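Local structure of SufC protein (Thermus thermophilus, 2D2E) at residues V115-F118 with W119-K123; L129-D132 with E133-S137; A231-L234 with E235-Y239. The protein probably binds and hydrolyses ATP as the cytoplasmic ABC-type ATPase of the Suf system for iron-sulfur cluster assembly. All blocks are in the same frame, centred on the assembly; numbering follows the deposited sequence.

The three contacts follow one another along the chain, each a local contact within one run of residues. Interactions 1 and 2 are close neighbours, their centres 13 Å apart: 115-123 forms the first turns of helix 115-129, and the residues of interaction 2 carry the chain from the end of that helix into a short 3-10 segment. They touch through a salt bridge, Lys123 NZ to Glu133 OE1 at 2.7 Å. Interaction 3, at the end of helix 228-237, lies about 43 Å from interaction 1 between centres, across the chain's centre, and 37 Å from interaction 2. The first two lie in what is probably the helical subdomain; the third lies beside the P-loop, which Tyr239 touches.

Interaction 1: residues V115-F118 with W119-K123; sequences VAEF and WTKVK
The phenyl ring of Phe118 has Val122 over one face and the indole of Trp119 at its edge. Val122 CG2 sits 3.7 Å from the Phe118 ring centroid, 21° off the normal, a CH-pi contact. Against Trp119 the geometry is T-shaped: the Phe118 edge is directed at the indole face, with centroids of the phenyl and five-membered rings 5.0 Å apart and planes at 80°. Phe118 CE2 stands 3.9 Å above the Trp119 ring plane, over its centre. At the indole edge, Val115 O lies 3.3 Å from Trp119 CD1. Phe118 has CG anti to the backbone N (chi1 174°), which swings the ring outward between Trp119 and Val122.

Ala116 O accepts twice, from Thr120 N at 3.0 Å and from Thr120 OG1 at 2.8 Å, the donors approaching from opposite faces of the carbonyl plane. Glu117 and Lys121 run side by side to a salt bridge, Lys121 NZ meeting the anti lone pair of Glu117 OE2 at 2.7 Å, while Glu117 OE1 pairs with Arg111.

Phe118 packs this start of helix 115-129 onto Leu101 and Arg102 of helix 97-109, whereas Trp119 also touches Glu133 in the loop beyond.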
loop_
_atom_site.group_PDB
_atom_site.type_symbol
_atom_site.label_atom_id
_atom_site.label_comp_id
_atom_site.label_asym_id
_atom_site.label_seq_id
_atom_site.Cartn_x
_atom_site.Cartn_y
_atom_site.Cartn_z
ATOM N N VAL A 115 1.545 27.121 -7.830
ATOM C CA VAL A 115 2.433 27.125 -6.672
ATOM C C VAL A 115 1.682 27.218 -5.340
ATOM O O VAL A 115 2.086 26.604 -4.365
ATOM C CB VAL A 115 3.475 28.293 -6.720
ATOM C CG1 VAL A 115 4.493 28.059 -7.838
ATOM C CG2 VAL A 115 2.754 29.614 -6.924
ATOM N N ALA A 116 0.598 27.982 -5.292
ATOM C CA ALA A 116 -0.135 28.130 -4.041
ATOM C C ALA A 116 -0.766 26.826 -3.558
ATOM O O ALA A 116 -0.614 26.429 -2.401
ATOM C CB ALA A 116 -1.203 29.218 -4.170
ATOM N N GLU A 117 -1.472 26.151 -4.455
ATOM C CA GLU A 117 -2.109 24.894 -4.093
ATOM C C GLU A 117 -1.041 23.868 -3.745
ATOM O O GLU A 117 -1.150 23.139 -2.748
ATOM C CB GLU A 117 -2.950 24.356 -5.266
ATOM C CG GLU A 117 -3.675 23.058 -4.937
ATOM C CD GLU A 117 -4.416 22.455 -6.129
ATOM O OE1 GLU A 117 -4.474 23.107 -7.187
ATOM O OE2 GLU A 117 -4.944 21.325 -6.000
ATOM N N PHE A 118 -0.000 23.815 -4.568
ATOM C CA PHE A 118 1.056 22.845 -4.341
ATOM C C PHE A 118 1.701 23.040 -2.981
ATOM O O PHE A 118 1.762 22.108 -2.176
ATOM C CB PHE A 118 2.150 22.953 -5.409
ATOM C CG PHE A 118 3.335 22.068 -5.138
ATOM C CD1 PHE A 118 3.247 20.699 -5.335
ATOM C CD2 PHE A 118 4.537 22.607 -4.683
ATOM C CE1 PHE A 118 4.338 19.863 -5.082
ATOM C CE2 PHE A 118 5.638 21.782 -4.423
ATOM C CZ PHE A 118 5.530 20.395 -4.631
ATOM N N TRP A 119 2.172 24.252 -2.703
ATOM C CA TRP A 119 2.847 24.453 -1.426
ATOM C C TRP A 119 1.951 24.375 -0.206
ATOM O O TRP A 119 2.404 23.995 0.881
ATOM C CB TRP A 119 3.640 25.771 -1.439
ATOM C CG TRP A 119 4.922 25.643 -2.215
ATOM C CD1 TRP A 119 5.192 26.139 -3.465
ATOM C CD2 TRP A 119 6.084 24.922 -1.811
ATOM N NE1 TRP A 119 6.457 25.765 -3.858
ATOM C CE2 TRP A 119 7.026 25.020 -2.860
ATOM C CE3 TRP A 119 6.425 24.200 -0.659
ATOM C CZ2 TRP A 119 8.288 24.422 -2.789
ATOM C CZ3 TRP A 119 7.677 23.609 -0.592
ATOM C CH2 TRP A 119 8.595 23.727 -1.652
ATOM N N THR A 120 0.679 24.705 -0.370
ATOM C CA THR A 120 -0.233 24.627 0.761
ATOM C C THR A 120 -0.402 23.159 1.138
ATOM O O THR A 120 -0.352 22.800 2.319
ATOM C CB THR A 120 -1.582 25.278 0.406
ATOM O OG1 THR A 120 -1.370 26.691 0.235
ATOM C CG2 THR A 120 -2.608 25.052 1.507
ATOM N N LYS A 121 -0.546 22.304 0.130
ATOM C CA LYS A 121 -0.704 20.869 0.369
ATOM C C LYS A 121 0.574 20.228 0.891
ATOM O O LYS A 121 0.537 19.360 1.785
ATOM C CB LYS A 121 -1.162 20.180 -0.919
ATOM C CG LYS A 121 -2.618 20.484 -1.243
ATOM C CD LYS A 121 -3.061 19.793 -2.523
ATOM C CE LYS A 121 -4.544 19.996 -2.760
ATOM N NZ LYS A 121 -4.952 19.387 -4.049
ATOM N N VAL A 122 1.708 20.650 0.340
ATOM C CA VAL A 122 2.993 20.135 0.774
ATOM C C VAL A 122 3.242 20.542 2.219
ATOM O O VAL A 122 3.676 19.724 3.026
ATOM C CB VAL A 122 4.157 20.674 -0.104
ATOM C CG1 VAL A 122 5.462 20.568 0.647
ATOM C CG2 VAL A 122 4.247 19.878 -1.399
ATOM N N LYS A 123 2.969 21.803 2.548
ATOM C CA LYS A 123 3.190 22.253 3.916
ATOM C C LYS A 123 2.351 21.451 4.907
ATOM O O LYS A 123 2.852 21.076 5.969
ATOM C CB LYS A 123 2.913 23.762 4.041
ATOM C CG LYS A 123 4.000 24.599 3.368
ATOM C CD LYS A 123 3.739 26.101 3.454
ATOM C CE LYS A 123 4.926 26.914 2.939
ATOM N NZ LYS A 123 6.053 27.058 3.926
#

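Interaction 2: residues L129-D132 with E133-S137; sequences LDWD and ESYLS
Two first torsions join Asp132 to Ser134. Asp132 holds its carboxylate anti to the backbone N (chi1 -178°), forward along the chain, and Ser134 turns OG between its own N and carbonyl carbon (chi1 61°), facing back. Asp132 OD1 is thereby gripped twice. Ser134 OG donates to Asp132 OD1 at 2.6 Å, well above the carboxylate plane, and Ser134 N also donates to Asp132 OD1; their modelled separation of 2.4 Å is very short, so its exact value is doubtful.

This pattern, a main-chain N two residues on facing the Asp132 carboxylate, fits an Asx turn. It opens a 3-10 segment, for the main chain repeats the i to i+3 pattern: Tyr135 N donates to Asp132 O at 3.0 Å, Leu136 N to Glu133 O at 3.1 Å. Just upstream, Asp130, with positive phi, is the C-prime residue of the Schellman motif that closes helix 115-129, where Trp131 N bonds back to Leu126 O.

Trp131 and Tyr135 then meet edge to face. The edge of the Trp131 six-membered ring is directed at the Tyr135 face, with ring centroids 5.5 Å apart and planes at 63°; the nearest atoms, Trp131 CZ3 and Tyr135 CE2, are 4.3 Å apart. Leu129 CB lies 3.7 Å above the Trp131 ring plane, toward its rim. Both aromatic residues make cation-pi contacts with Arg151 of helix 148-160, and Tyr135 also packs on Leu155 of that helix and on Ile97.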
loop_
_atom_site.group_PDB
_atom_site.type_symbol
_atom_site.label_atom_id
_atom_site.label_comp_id
_atom_site.label_asym_id
_atom_site.label_seq_id
_atom_site.Cartn_x
_atom_site.Cartn_y
_atom_site.Cartn_z
ATOM N N LEU A 129 3.777 14.910 9.051
ATOM C CA LEU A 129 4.922 14.011 9.140
ATOM C C LEU A 129 6.019 14.563 10.043
ATOM O O LEU A 129 6.979 13.867 10.360
ATOM C CB LEU A 129 5.514 13.791 7.755
ATOM C CG LEU A 129 4.614 13.089 6.749
ATOM C CD1 LEU A 129 5.265 13.112 5.365
ATOM C CD2 LEU A 129 4.367 11.655 7.218
ATOM N N ASP A 130 5.864 15.821 10.454
ATOM C CA ASP A 130 6.863 16.498 11.269
ATOM C C ASP A 130 8.220 16.442 10.557
ATOM O O ASP A 130 9.240 16.082 11.160
ATOM C CB ASP A 130 6.983 15.855 12.657
ATOM C CG ASP A 130 7.935 16.624 13.571
ATOM O OD1 ASP A 130 8.492 16.014 14.509
ATOM O OD2 ASP A 130 8.118 17.844 13.354
ATOM N N TRP A 131 8.220 16.783 9.262
ATOM C CA TRP A 131 9.435 16.803 8.435
ATOM C C TRP A 131 9.757 18.251 8.057
ATOM O O TRP A 131 8.852 19.081 7.966
ATOM C CB TRP A 131 9.247 15.996 7.139
ATOM C CG TRP A 131 9.223 14.510 7.323
ATOM C CD1 TRP A 131 9.291 13.828 8.504
ATOM C CD2 TRP A 131 9.067 13.521 6.296
ATOM N NE1 TRP A 131 9.186 12.478 8.277
ATOM C CE2 TRP A 131 9.054 12.259 6.931
ATOM C CE3 TRP A 131 8.953 13.578 4.901
ATOM C CZ2 TRP A 131 8.905 11.061 6.221
ATOM C CZ3 TRP A 131 8.807 12.377 4.192
ATOM C CH2 TRP A 131 8.792 11.141 4.855
ATOM N N ASP A 132 11.037 18.541 7.819
ATOM C CA ASP A 132 11.459 19.902 7.469
ATOM C C ASP A 132 11.314 20.175 5.980
ATOM O O ASP A 132 11.607 19.316 5.155
ATOM C CB ASP A 132 12.917 20.139 7.874
ATOM C CG ASP A 132 13.388 21.570 7.578
ATOM O OD1 ASP A 132 13.535 21.932 6.394
ATOM O OD2 ASP A 132 13.602 22.340 8.537
ATOM N N GLU A 133 10.864 21.380 5.645
ATOM C CA GLU A 133 10.687 21.764 4.246
ATOM C C GLU A 133 11.960 21.623 3.401
ATOM O O GLU A 133 11.883 21.478 2.184
ATOM C CB GLU A 133 10.152 23.200 4.177
ATOM C CG GLU A 133 9.370 23.500 2.911
ATOM C CD GLU A 133 8.539 24.769 3.017
ATOM O OE1 GLU A 133 7.664 24.837 3.905
ATOM O OE2 GLU A 133 8.769 25.694 2.212
ATOM N N SER A 134 13.128 21.666 4.040
ATOM C CA SER A 134 14.400 21.521 3.336
ATOM C C SER A 134 14.506 20.175 2.602
ATOM O O SER A 134 15.247 20.048 1.626
ATOM C CB SER A 134 15.570 21.666 4.323
ATOM O OG SER A 134 15.526 20.672 5.336
ATOM N N TYR A 135 13.761 19.176 3.071
ATOM C CA TYR A 135 13.758 17.853 2.444
ATOM C C TYR A 135 13.362 17.915 0.961
ATOM O O TYR A 135 13.890 17.167 0.131
ATOM C CB TYR A 135 12.787 16.933 3.196
ATOM C CG TYR A 135 12.506 15.625 2.490
ATOM C CD1 TYR A 135 13.455 14.598 2.462
ATOM C CD2 TYR A 135 11.301 15.431 1.811
ATOM C CE1 TYR A 135 13.196 13.408 1.773
ATOM C CE2 TYR A 135 11.056 14.268 1.121
ATOM C CZ TYR A 135 11.982 13.261 1.102
ATOM O OH TYR A 135 11.657 12.103 0.419
ATOM N N LEU A 136 12.437 18.813 0.642
ATOM C CA LEU A 136 11.949 18.979 -0.725
ATOM C C LEU A 136 13.017 19.441 -1.713
ATOM O O LEU A 136 12.820 19.351 -2.928
ATOM C CB LEU A 136 10.782 19.965 -0.739
ATOM C CG LEU A 136 9.415 19.462 -0.256
ATOM C CD1 LEU A 136 9.542 18.605 0.981
ATOM C CD2 LEU A 136 8.538 20.656 0.009
ATOM N N SER A 137 14.138 19.939 -1.196
ATOM C CA SER A 137 15.225 20.407 -2.042
ATOM C C SER A 137 16.215 19.307 -2.393
ATOM O O SER A 137 17.129 19.518 -3.180
ATOM C CB SER A 137 15.964 21.579 -1.374
ATOM O OG SER A 137 15.154 22.744 -1.351
#

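Interaction 3: residues A231-L234 with E235-Y239; sequences ALEL and EAKGY
Backbone bonds tie 231-234 to 235-238 in regular helical spacing. Glu235 N donates to Ala231 O at 3.0 Å and Lys237 N to Glu233 O at 2.8 Å. The last of the series, Gly238 N to Leu234 O at 2.7 Å, comes as the chain leaves helical angles: Gly238 has phi 100°, where a CB would jam against the carbonyl oxygen of Lys237.

One salt bridge spans the final turn. Glu233 places CG anti to its backbone N (chi1 -167°) and continues extended, its chain crossing that of Lys237 obliquely; Lys237 NZ reaches the anti lone pair of Glu233 OE1 at 2.6 Å. The ion pair has an apolar stem, with Glu233 CG 3.9 Å from Lys237 CD. Replacing Glu233 by an alanine is likely to leave the Lys237 ammonium without its carboxylate mate and the lysine chain freer to turn, though Trp241 still offers it a cation-pi partner.

Apolar packing joins Leu234 and Tyr239 at about a right angle: Leu234 CD2 touches Tyr239 CD2 at 3.6 Å, and Leu234 CD1 lies 3.9 Å from Tyr239 CE2.

Gly238 is both the helix-ending residue and the N-cap of helix 239-244. Beyond it, Tyr239 OH is hydrogen-bonded to His201 O and Gly36 N, which places the glycine junction between helices 228-237 and 239-244 against the P-loop (Walker A), whose Lys42 is an ADP-binding residue of this protein, although no nucleotide is bound here.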
loop_
_atom_site.group_PDB
_atom_site.type_symbol
_atom_site.label_atom_id
_atom_site.label_comp_id
_atom_site.label_asym_id
_atom_site.label_seq_id
_atom_site.Cartn_x
_atom_site.Cartn_y
_atom_site.Cartn_z
ATOM N N ALA A 231 -1.172 -11.428 14.867
ATOM C CA ALA A 231 0.155 -11.154 14.316
ATOM C C ALA A 231 1.212 -11.417 15.383
ATOM O O ALA A 231 2.290 -11.914 15.092
ATOM C CB ALA A 231 0.248 -9.696 13.846
ATOM N N LEU A 232 0.899 -11.076 16.629
ATOM C CA LEU A 232 1.839 -11.292 17.718
ATOM C C LEU A 232 2.146 -12.768 17.920
ATOM O O LEU A 232 3.315 -13.164 18.058
ATOM C CB LEU A 232 1.277 -10.697 19.019
ATOM C CG LEU A 232 1.155 -9.164 18.972
ATOM C CD1 LEU A 232 0.183 -8.647 20.034
ATOM C CD2 LEU A 232 2.532 -8.564 19.159
ATOM N N GLU A 233 1.105 -13.589 17.931
ATOM C CA GLU A 233 1.314 -15.012 18.140
ATOM C C GLU A 233 2.076 -15.617 16.965
ATOM O O GLU A 233 2.921 -16.475 17.149
ATOM C CB GLU A 233 -0.016 -15.733 18.373
ATOM C CG GLU A 233 0.215 -17.156 18.902
ATOM C CD GLU A 233 -0.995 -17.763 19.585
ATOM O OE1 GLU A 233 -0.815 -18.809 20.253
ATOM O OE2 GLU A 233 -2.111 -17.209 19.457
ATOM N N LEU A 234 1.796 -15.141 15.751
ATOM C CA LEU A 234 2.517 -15.619 14.573
ATOM C C LEU A 234 3.994 -15.277 14.689
ATOM O O LEU A 234 4.856 -16.076 14.316
ATOM C CB LEU A 234 1.985 -14.960 13.294
ATOM C CG LEU A 234 0.998 -15.733 12.431
ATOM C CD1 LEU A 234 0.539 -14.822 11.291
ATOM C CD2 LEU A 234 1.663 -16.987 11.872
ATOM N N GLU A 235 4.308 -14.087 15.194
ATOM C CA GLU A 235 5.705 -13.728 15.327
ATOM C C GLU A 235 6.396 -14.607 16.380
ATOM O O GLU A 235 7.533 -15.045 16.192
ATOM C CB GLU A 235 5.841 -12.252 15.691
ATOM C CG GLU A 235 7.236 -11.693 15.457
ATOM C CD GLU A 235 7.746 -11.873 14.027
ATOM O OE1 GLU A 235 6.954 -11.878 13.025
ATOM O OE2 GLU A 235 8.975 -11.995 13.873
ATOM N N ALA A 236 5.704 -14.882 17.473
ATOM C CA ALA A 236 6.287 -15.715 18.530
ATOM C C ALA A 236 6.471 -17.174 18.114
ATOM O O ALA A 236 7.531 -17.767 18.352
ATOM C CB ALA A 236 5.408 -15.640 19.797
ATOM N N LYS A 237 5.452 -17.742 17.472
ATOM C CA LYS A 237 5.483 -19.155 17.097
ATOM C C LYS A 237 5.876 -19.545 15.692
ATOM O O LYS A 237 6.326 -20.674 15.478
ATOM C CB LYS A 237 4.132 -19.797 17.413
ATOM C CG LYS A 237 3.855 -19.886 18.904
ATOM C CD LYS A 237 2.436 -20.388 19.168
ATOM C CE LYS A 237 2.157 -20.513 20.657
ATOM N NZ LYS A 237 0.718 -20.826 20.898
ATOM N N GLY A 238 5.686 -18.646 14.731
ATOM C CA GLY A 238 6.044 -18.965 13.357
ATOM C C GLY A 238 4.875 -19.382 12.473
ATOM O O GLY A 238 3.800 -19.776 12.946
ATOM N N TYR A 239 5.075 -19.310 11.165
ATOM C CA TYR A 239 3.989 -19.659 10.260
ATOM C C TYR A 239 3.593 -21.134 10.291
ATOM O O TYR A 239 2.416 -21.451 10.111
ATOM C CB TYR A 239 4.333 -19.228 8.836
ATOM C CG TYR A 239 4.195 -17.726 8.641
ATOM C CD1 TYR A 239 5.312 -16.898 8.607
ATOM C CD2 TYR A 239 2.936 -17.151 8.482
ATOM C CE1 TYR A 239 5.180 -15.515 8.409
ATOM C CE2 TYR A 239 2.784 -15.783 8.287
ATOM C CZ TYR A 239 3.911 -14.968 8.249
ATOM O OH TYR A 239 3.764 -13.617 8.031
#